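Side-chain contacts in ALDH21) (Physcomitrella patens subsp. patens, PDB 5MZ5), which oxidises succinic semialdehyde with NADP(+) as coenzyme and belongs to the aldehyde dehydrogenase family: residues W188-P191 against L192-A196; K449-N452 against K453-A457. All coordinates share one frame; numbering follows the deposited sequence.

Interaction 1: W188-P191 against L192-A196; sequences WNFP and LNLVA
The turn that carries the chain from strand 182-185 into helix 193-205, the first strand-to-helix connection of the Rossmann-type coenzyme domain, is closed where Phe-190 meets Leu-194. Leu-194 N donates to Phe-190 O over 3.0 Å, with an N-H...O angle of 154°. Alongside this bond the root of Phe-190 meets the branch of Leu-194: Phe-190 CB sits 3.6 Å from Leu-194 CG and 3.7 Å from Leu-194 CD1. Leu-194 has its CG beside the backbone N and anti to the carbonyl carbon (chi1 -69°); this directs the isobutyl group toward Phe-190, and an extended second torsion carries CD1 on to Asn-189. There CD1 comes within 4.0 Å of Asn-189 ND2, the two side chains crossing obliquely. The same ND2 lies at the edge of the Phe-190 ring, in its plane. Farther along the turn Val-195 CG2 presses on Pro-191 O at 3.1 Å, a tight contact between a methyl group and a carbonyl oxygen. Asn-189 takes part in succinate binding and Trp-188 in NADP(+) binding, although neither ligand occupies this chain, so the turn links the substrate and coenzyme sites to the start of the helix. Leu-194 packs close to Arg-475, another succinate-binding residue, and Val-195 close to Ser-186 of the NADP(+) site. Glu-136 OE1 accepts from the backbone N of both Leu-192 and Asn-193, and Lys-128 makes a cation-pi contact with the Phe-190 ring. The whole contact is buried: helix 130-151 meets Phe-190, Leu-192 and Asn-193, helix 115-126 packs on Pro-191 and Leu-192, and helix 219-229 on Leu-192 and Val-195.

Interaction 2: K449-N452 against K453-A457; sequences KDLN and KAFYA
The side chain of Asp-450 lies across that of Lys-453 at the start of helix 451-460. Its CB rests 3.8 Å from both CB and CD of Lys-453, and its CG lies 3.7 Å from Lys-453 CG, the two side chains crossing at about a right angle. OD1 accepts a hydrogen bond from Lys-453 N (3.0 Å, N-H...O angle 158°), the donor standing above the carboxylate plane, a placement set by a chi1 of -167°, which turns CG away from the residue's own N. OD2 takes a hydrogen bond from a water that also accepts from Lys-453 NZ; the direct OD2 to NZ separation is 4.5 Å, and the ammonium has its salt bridge with Asp-295. Cut back to an alanine here, the side chain would probably leave Lys-453 N without its capping acceptor and the water without its carboxylate partner. From the next residue, Leu-451, CD1 packs 4.0 Å from CE1 of Phe-455, one helical turn later. Phe-455 packs against Phe-455 of the second subunit, and Asn-452 OD1 accepts from Gly-513 N of the third subunit. A side-chain oxygen that accepts from the backbone N three residues later marks Asp-450 as the N-cap, here opening the helix of the beta-alpha-beta unit 443-468.

Interaction 1 comes first along the chain and interaction 2 more than 250 residues later; their centres are 34 Å apart and their nearest atoms about 23 Å, so the two do not touch. Both lie at the start of a helix that follows a strand, but in different sheets: 188-196 follows strand 182-185 of the coenzyme-binding sheet, whereas 449-457 follows strand 443-447 of the other, catalytic-domain sheet. The first is near the centre of the chain, beside the coenzyme and substrate sites. The second lies at the periphery, away from those sites, where other subunits pack on it. One contact thus belongs to the ligand-binding interior, the other to the tetramer interface.

Interaction 1: W188-P191 against L192-A196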
loop_
_atom_site.group_PDB
_atom_site.type_symbol
_atom_site.label_atom_id
_atom_site.label_comp_id
_atom_site.label_asym_id
_atom_site.label_seq_id
_atom_site.Cartn_x
_atom_site.Cartn_y
_atom_site.Cartn_z
ATOM N N TRP A 188 21.965 -5.853 27.009
ATOM C CA TRP A 188 22.690 -7.055 27.361
ATOM C C TRP A 188 21.840 -8.335 27.318
ATOM O O TRP A 188 22.423 -9.421 27.323
ATOM C CB TRP A 188 23.399 -6.897 28.731
ATOM C CG TRP A 188 22.505 -6.459 29.857
ATOM C CD1 TRP A 188 22.432 -5.209 30.402
ATOM C CD2 TRP A 188 21.555 -7.271 30.578
ATOM N NE1 TRP A 188 21.488 -5.185 31.411
ATOM C CE2 TRP A 188 20.934 -6.436 31.539
ATOM C CE3 TRP A 188 21.176 -8.627 30.515
ATOM C CZ2 TRP A 188 19.960 -6.915 32.434
ATOM C CZ3 TRP A 188 20.194 -9.094 31.384
ATOM C CH2 TRP A 188 19.609 -8.246 32.338
ATOM N N ASN A 189 20.489 -8.230 27.295
ATOM C CA ASN A 189 19.601 -9.415 27.346
ATOM C C ASN A 189 19.476 -10.198 26.006
ATOM O O ASN A 189 19.273 -11.425 26.049
ATOM C CB ASN A 189 18.231 -9.087 27.922
ATOM C CG ASN A 189 17.422 -8.089 27.144
ATOM O OD1 ASN A 189 17.763 -6.908 27.030
ATOM N ND2 ASN A 189 16.281 -8.520 26.684
ATOM N N PHE A 190 19.592 -9.524 24.848
ATOM C CA PHE A 190 19.649 -10.205 23.531
ATOM C C PHE A 190 20.757 -9.452 22.795
ATOM O O PHE A 190 20.458 -8.624 21.927
ATOM C CB PHE A 190 18.321 -10.135 22.751
ATOM C CG PHE A 190 17.266 -11.132 23.170
ATOM C CD1 PHE A 190 16.423 -10.870 24.252
ATOM C CD2 PHE A 190 17.094 -12.320 22.470
ATOM C CE1 PHE A 190 15.454 -11.805 24.650
ATOM C CE2 PHE A 190 16.125 -13.255 22.868
ATOM C CZ PHE A 190 15.307 -12.987 23.950
ATOM N N PRO A 191 22.039 -9.658 23.186
ATOM C CA PRO A 191 23.121 -8.826 22.627
ATOM C C PRO A 191 23.432 -9.002 21.147
ATOM O O PRO A 191 24.227 -8.222 20.606
ATOM C CB PRO A 191 24.327 -9.172 23.494
ATOM C CG PRO A 191 24.047 -10.506 24.031
ATOM C CD PRO A 191 22.564 -10.597 24.201
ATOM N N LEU A 192 22.819 -9.989 20.497
ATOM C CA LEU A 192 23.003 -10.154 19.066
ATOM C C LEU A 192 21.738 -9.708 18.320
ATOM O O LEU A 192 21.817 -8.825 17.467
ATOM C CB LEU A 192 23.416 -11.593 18.719
ATOM C CG LEU A 192 23.647 -11.898 17.236
ATOM C CD1 LEU A 192 24.924 -11.243 16.709
ATOM C CD2 LEU A 192 23.645 -13.388 16.984
ATOM N N ASN A 193 20.578 -10.295 18.671
ATOM C CA ASN A 193 19.305 -9.998 18.032
ATOM C C ASN A 193 18.862 -8.547 18.187
ATOM O O ASN A 193 18.394 -7.963 17.214
ATOM C CB ASN A 193 18.195 -10.968 18.479
ATOM C CG ASN A 193 16.906 -10.801 17.686
ATOM O OD1 ASN A 193 15.938 -10.211 18.160
ATOM N ND2 ASN A 193 16.925 -11.146 16.421
ATOM N N LEU A 194 19.005 -7.961 19.380
ATOM C CA LEU A 194 18.560 -6.586 19.589
ATOM C C LEU A 194 19.541 -5.578 18.978
ATOM O O LEU A 194 19.146 -4.439 18.705
ATOM C CB LEU A 194 18.182 -6.282 21.048
ATOM C CG LEU A 194 16.884 -7.026 21.518
ATOM C CD1 LEU A 194 16.621 -6.854 23.022
ATOM C CD2 LEU A 194 15.658 -6.597 20.719
ATOM N N VAL A 195 20.753 -6.046 18.612
ATOM C CA VAL A 195 21.725 -5.257 17.840
ATOM C C VAL A 195 21.271 -5.320 16.368
ATOM O O VAL A 195 21.151 -4.275 15.713
ATOM C CB VAL A 195 23.181 -5.760 18.027
ATOM C CG1 VAL A 195 24.096 -5.237 16.914
ATOM C CG2 VAL A 195 23.713 -5.365 19.395
ATOM N N ALA A 196 20.996 -6.559 15.867
ATOM C CA ALA A 196 20.533 -6.831 14.497
ATOM C C ALA A 196 19.308 -5.984 14.133
ATOM O O ALA A 196 19.263 -5.439 13.031
ATOM C CB ALA A 196 20.218 -8.321 14.319
#

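Interaction 2: K449-N452 against K453-A457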
loop_
_atom_site.group_PDB
_atom_site.type_symbol
_atom_site.label_atom_id
_atom_site.label_comp_id
_atom_site.label_asym_id
_atom_site.label_seq_id
_atom_site.Cartn_x
_atom_site.Cartn_y
_atom_site.Cartn_z
ATOM N N LYS A 449 -11.190 -19.305 23.024
ATOM C CA LYS A 449 -11.837 -19.960 21.893
ATOM C C LYS A 449 -12.979 -19.053 21.399
ATOM O O LYS A 449 -13.638 -19.361 20.401
ATOM C CB LYS A 449 -12.420 -21.315 22.315
ATOM C CG LYS A 449 -11.401 -22.387 22.607
ATOM C CD LYS A 449 -12.101 -23.570 23.261
ATOM C CE LYS A 449 -11.138 -24.676 23.580
ATOM N NZ LYS A 449 -11.810 -25.833 24.239
ATOM N N ASP A 450 -13.218 -17.956 22.126
ATOM C CA ASP A 450 -14.293 -16.998 21.887
ATOM C C ASP A 450 -13.881 -15.882 20.930
ATOM O O ASP A 450 -12.989 -15.095 21.228
ATOM C CB ASP A 450 -14.799 -16.456 23.243
ATOM C CG ASP A 450 -16.108 -15.702 23.205
ATOM O OD1 ASP A 450 -16.166 -14.648 22.552
ATOM O OD2 ASP A 450 -17.042 -16.106 23.926
ATOM N N LEU A 451 -14.563 -15.814 19.779
ATOM C CA LEU A 451 -14.341 -14.835 18.720
ATOM C C LEU A 451 -14.404 -13.385 19.241
ATOM O O LEU A 451 -13.523 -12.580 18.945
ATOM C CB LEU A 451 -15.400 -15.070 17.621
ATOM C CG LEU A 451 -15.531 -14.014 16.518
ATOM C CD1 LEU A 451 -14.285 -13.973 15.593
ATOM C CD2 LEU A 451 -16.810 -14.218 15.758
ATOM N N ASN A 452 -15.447 -13.070 20.011
ATOM C CA ASN A 452 -15.663 -11.721 20.549
ATOM C C ASN A 452 -14.673 -11.335 21.640
ATOM O O ASN A 452 -14.210 -10.200 21.648
ATOM C CB ASN A 452 -17.101 -11.553 20.994
ATOM C CG ASN A 452 -18.030 -11.451 19.816
ATOM O OD1 ASN A 452 -17.720 -10.793 18.817
ATOM N ND2 ASN A 452 -19.183 -12.104 19.893
ATOM N N LYS A 453 -14.291 -12.277 22.509
ATOM C CA LYS A 453 -13.291 -12.029 23.569
ATOM C C LYS A 453 -11.923 -11.741 22.955
ATOM O O LYS A 453 -11.221 -10.851 23.426
ATOM C CB LYS A 453 -13.217 -13.216 24.536
ATOM C CG LYS A 453 -14.437 -13.317 25.429
ATOM C CD LYS A 453 -14.314 -14.421 26.446
ATOM C CE LYS A 453 -15.508 -14.413 27.363
ATOM N NZ LYS A 453 -15.607 -15.669 28.149
ATOM N N ALA A 454 -11.570 -12.477 21.868
ATOM C CA ALA A 454 -10.316 -12.317 21.126
ATOM C C ALA A 454 -10.207 -10.891 20.563
ATOM O O ALA A 454 -9.205 -10.206 20.801
ATOM C CB ALA A 454 -10.241 -13.347 19.998
ATOM N N PHE A 455 -11.268 -10.430 19.871
ATOM C CA PHE A 455 -11.280 -9.108 19.259
ATOM C C PHE A 455 -11.546 -7.979 20.262
ATOM O O PHE A 455 -11.109 -6.861 20.015
ATOM C CB PHE A 455 -12.223 -9.061 18.041
ATOM C CG PHE A 455 -11.535 -9.723 16.861
ATOM C CD1 PHE A 455 -11.676 -11.091 16.629
ATOM C CD2 PHE A 455 -10.658 -9.000 16.046
ATOM C CE1 PHE A 455 -10.996 -11.711 15.578
ATOM C CE2 PHE A 455 -9.981 -9.625 14.991
ATOM C CZ PHE A 455 -10.152 -10.977 14.768
ATOM N N TYR A 456 -12.208 -8.264 21.396
ATOM C CA TYR A 456 -12.416 -7.280 22.469
ATOM C C TYR A 456 -11.032 -6.991 23.069
ATOM O O TYR A 456 -10.682 -5.827 23.275
ATOM C CB TYR A 456 -13.404 -7.802 23.551
ATOM C CG TYR A 456 -13.585 -6.854 24.720
ATOM C CD1 TYR A 456 -12.676 -6.832 25.777
ATOM C CD2 TYR A 456 -14.631 -5.938 24.743
ATOM C CE1 TYR A 456 -12.809 -5.927 26.833
ATOM C CE2 TYR A 456 -14.793 -5.049 25.810
ATOM C CZ TYR A 456 -13.871 -5.040 26.845
ATOM O OH TYR A 456 -14.007 -4.154 27.887
ATOM N N ALA A 457 -10.238 -8.056 23.327
ATOM C CA ALA A 457 -8.880 -7.920 23.874
ATOM C C ALA A 457 -7.965 -7.151 22.897
ATOM O O ALA A 457 -7.180 -6.314 23.336
ATOM C CB ALA A 457 -8.295 -9.291 24.177
HETATM O O HOH W 1 -16.381 -17.591 26.104
#